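Local coordinates for guanylate kinase (Coxiella burnetii, PDB 3TR0), which transfers a phosphate group from ATP to GMP, giving GDP and ADP, and is predicted to serve in the recycling of GMP, at residues S13-A18 / S121-P126. Numbering follows the deposited sequence.
Sequences SAPSGA and SIFILP. With SO4 (sulfate ion), chain B.
With CG of Phe123 anti to its backbone N (chi1 -159°), the phenyl ring lies against Ser13, Ala14 and Pro15, while Ile124, its CG1 anti to the carbonyl carbon (chi1 -51°), offers Ala14 mainly the CB branch point, the tip of the side chain leading away. One face of the Phe123 ring therefore receives the carbonyl O of Ser13, 3.7 Å from CG and displaced toward the rim, and CA of Ala14 near CZ. Pro15 CD meets the ring obliquely, 3.7 Å from CE2. Ser13 O has a second role: Ile124 N donates to it at 2.8 Å, and the CA-H of Phe123 points at it as well. Two residues before Ile124 on strand 120-125, Ile122 O accepts the N-H of Ser13 in a nearly straight bond of 3.0 Å.

These two bonds, which flank Phe123, are the last of the parallel pairing between strands 9-13 and 120-125 in the five-stranded core sheet of a P-loop kinase, and the pairing ends where the phosphate-binding loop begins. Ser13 is the last residue of strand 9-13, and its OG turns to Ile104 O; beyond it the chain leaves the sheet as the predicted ATP-binding loop. Past this point no backbone hydrogen bond joins the two segments. Ala14 CB sits 3.6 Å from Ile124 CB and close to Ile124 O, a buried carbonyl without a hydrogen-bonding partner in the model, and Pro15 CG reaches Pro126 CD at 4.1 Å. Leu132 of helix 129-137 touches both prolines and Ala18. From Pro15 to Ala18 the chain makes a type II turn, with Gly17 at a positive phi of 92°. Gly17 N donates almost straight to sulfate O2 at 2.9 Å, and Ala18 N bonds weakly to O3; the amides of Gly19, Lys20 and Thr21 and the side chain of Arg139 bind the same ion, consistent with a site for an ATP phosphate.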
ATOM      1  N   SER A  13     -12.598   9.538  -3.735  1.00 16.25           N
ATOM      2  CA  SER A  13     -13.700   9.888  -4.633  1.00 16.81           C
ATOM      3  C   SER A  13     -14.719   8.763  -4.711  1.00 16.66           C
ATOM      4  O   SER A  13     -14.378   7.593  -4.544  1.00 15.91           O
ATOM      5  CB  SER A  13     -13.183  10.222  -6.034  1.00 18.64           C
ATOM      6  OG  SER A  13     -12.210  11.253  -5.995  1.00 19.64           O
ATOM      7  N   ALA A  14     -15.975   9.126  -4.960  1.00 16.49           N
ATOM      8  CA  ALA A  14     -17.048   8.148  -5.050  1.00 17.61           C
ATOM      9  C   ALA A  14     -18.319   8.814  -5.560  1.00 15.94           C
ATOM     10  O   ALA A  14     -18.493  10.024  -5.414  1.00 17.29           O
ATOM     11  CB  ALA A  14     -17.298   7.507  -3.692  1.00 18.45           C
ATOM     12  N   PRO A  15     -19.208   8.026  -6.174  1.00 18.99           N
ATOM     13  CA  PRO A  15     -20.492   8.598  -6.586  1.00 23.04           C
ATOM     14  C   PRO A  15     -21.295   8.968  -5.345  1.00 26.41           C
ATOM     15  O   PRO A  15     -21.084   8.371  -4.289  1.00 24.28           O
ATOM     16  CB  PRO A  15     -21.160   7.446  -7.346  1.00 16.93           C
ATOM     17  CG  PRO A  15     -20.507   6.203  -6.816  1.00 23.27           C
ATOM     18  CD  PRO A  15     -19.083   6.603  -6.541  1.00 16.97           C
ATOM     19  N   SER A  16     -22.182   9.949  -5.461  1.00 29.33           N
ATOM     20  CA  SER A  16     -23.047  10.307  -4.345  1.00 30.91           C
ATOM     21  C   SER A  16     -23.856   9.085  -3.922  1.00 20.49           C
ATOM     22  O   SER A  16     -24.343   8.332  -4.766  1.00 25.23           O
ATOM     23  CB  SER A  16     -23.976  11.466  -4.725  1.00 29.22           C
ATOM     24  OG  SER A  16     -23.233  12.641  -5.003  1.00 31.59           O
ATOM     25  N   GLY A  17     -23.977   8.880  -2.616  1.00 20.59           N
ATOM     26  CA  GLY A  17     -24.731   7.757  -2.089  1.00 18.41           C
ATOM     27  C   GLY A  17     -23.898   6.511  -1.843  1.00 18.65           C
ATOM     28  O   GLY A  17     -24.437   5.456  -1.514  1.00 23.12           O
ATOM     29  N   ALA A  18     -22.583   6.624  -2.001  1.00 20.34           N
ATOM     30  CA  ALA A  18     -21.705   5.470  -1.820  1.00 21.83           C
ATOM     31  C   ALA A  18     -21.270   5.283  -0.370  1.00 22.32           C
ATOM     32  O   ALA A  18     -20.663   4.270  -0.029  1.00 21.76           O
ATOM     33  CB  ALA A  18     -20.488   5.571  -2.731  1.00 23.88           C
ATOM     34  N   SER A 121      -4.767   8.116  -4.771  1.00 13.69           N
ATOM     35  CA  SER A 121      -6.203   8.284  -4.928  1.00 14.88           C
ATOM     36  C   SER A 121      -6.939   6.953  -4.768  1.00 16.54           C
ATOM     37  O   SER A 121      -6.472   5.910  -5.234  1.00 14.03           O
ATOM     38  CB  SER A 121      -6.533   8.962  -6.267  1.00 18.26           C
ATOM     39  OG  SER A 121      -6.067   8.200  -7.365  1.00 18.81           O
ATOM     40  N   ILE A 122      -8.078   7.006  -4.080  1.00 16.08           N
ATOM     41  CA  ILE A 122      -8.883   5.827  -3.779  1.00 14.42           C
ATOM     42  C   ILE A 122     -10.314   6.070  -4.246  1.00 13.53           C
ATOM     43  O   ILE A 122     -10.911   7.096  -3.912  1.00 16.98           O
ATOM     44  CB  ILE A 122      -8.936   5.571  -2.259  1.00 14.51           C
ATOM     45  CG1 ILE A 122      -7.525   5.490  -1.676  1.00 18.89           C
ATOM     46  CG2 ILE A 122      -9.758   4.322  -1.950  1.00 13.57           C
ATOM     47  CD1 ILE A 122      -7.482   5.552  -0.157  1.00 17.50           C
ATOM     48  N   PHE A 123     -10.863   5.136  -5.015  1.00 13.59           N
ATOM     49  CA  PHE A 123     -12.245   5.249  -5.465  1.00 12.93           C
ATOM     50  C   PHE A 123     -13.130   4.275  -4.699  1.00 21.23           C
ATOM     51  O   PHE A 123     -12.856   3.078  -4.655  1.00 19.18           O
ATOM     52  CB  PHE A 123     -12.356   4.998  -6.973  1.00 15.54           C
ATOM     53  CG  PHE A 123     -13.608   5.569  -7.587  1.00 16.04           C
ATOM     54  CD1 PHE A 123     -13.583   6.805  -8.213  1.00 17.75           C
ATOM     55  CD2 PHE A 123     -14.805   4.882  -7.518  1.00 20.40           C
ATOM     56  CE1 PHE A 123     -14.730   7.340  -8.777  1.00 14.35           C
ATOM     57  CE2 PHE A 123     -15.957   5.412  -8.074  1.00 18.17           C
ATOM     58  CZ  PHE A 123     -15.917   6.645  -8.699  1.00 15.47           C
ATOM     59  N   ILE A 124     -14.193   4.789  -4.088  1.00 10.12           N
ATOM     60  CA  ILE A 124     -15.114   3.946  -3.346  1.00 12.88           C
ATOM     61  C   ILE A 124     -16.275   3.522  -4.238  1.00 21.13           C
ATOM     62  O   ILE A 124     -16.992   4.365  -4.778  1.00 19.67           O
ATOM     63  CB  ILE A 124     -15.683   4.672  -2.110  1.00 19.37           C
ATOM     64  CG1 ILE A 124     -14.558   5.269  -1.262  1.00 21.63           C
ATOM     65  CG2 ILE A 124     -16.541   3.726  -1.287  1.00 17.79           C
ATOM     66  CD1 ILE A 124     -13.600   4.250  -0.717  1.00 22.43           C
ATOM     67  N   LEU A 125     -16.449   2.213  -4.392  1.00 18.26           N
ATOM     68  CA  LEU A 125     -17.519   1.663  -5.216  1.00 17.92           C
ATOM     69  C   LEU A 125     -18.665   1.173  -4.350  1.00 13.75           C
ATOM     70  O   LEU A 125     -18.443   0.594  -3.288  1.00 18.83           O
ATOM     71  CB  LEU A 125     -16.995   0.489  -6.048  1.00 16.80           C
ATOM     72  CG  LEU A 125     -15.902   0.797  -7.067  1.00 21.10           C
ATOM     73  CD1 LEU A 125     -15.242  -0.499  -7.543  1.00 26.74           C
ATOM     74  CD2 LEU A 125     -16.478   1.578  -8.227  1.00 21.62           C
ATOM     75  N   PRO A 126     -19.908   1.397  -4.804  1.00 19.78           N
ATOM     76  CA  PRO A 126     -21.057   0.794  -4.132  1.00 16.72           C
ATOM     77  C   PRO A 126     -21.141  -0.667  -4.550  1.00 17.44           C
ATOM     78  O   PRO A 126     -20.562  -1.024  -5.572  1.00 24.07           O
ATOM     79  CB  PRO A 126     -22.242   1.573  -4.714  1.00 18.75           C
ATOM     80  CG  PRO A 126     -21.798   1.921  -6.095  1.00 18.83           C
ATOM     81  CD  PRO A 126     -20.301   2.170  -5.995  1.00 20.62           C
TER
HETATM   82  S   SO4 B 203     -21.737   9.716   0.101  0.97 28.14           S
HETATM   83  O1  SO4 B 203     -20.985  10.500   1.074  0.97 23.94           O
HETATM   84  O2  SO4 B 203     -22.597  10.594  -0.679  0.97 28.33           O
HETATM   85  O3  SO4 B 203     -20.815   9.021  -0.804  0.97 27.69           O
HETATM   86  O4  SO4 B 203     -22.578   8.751   0.800  0.97 34.14           O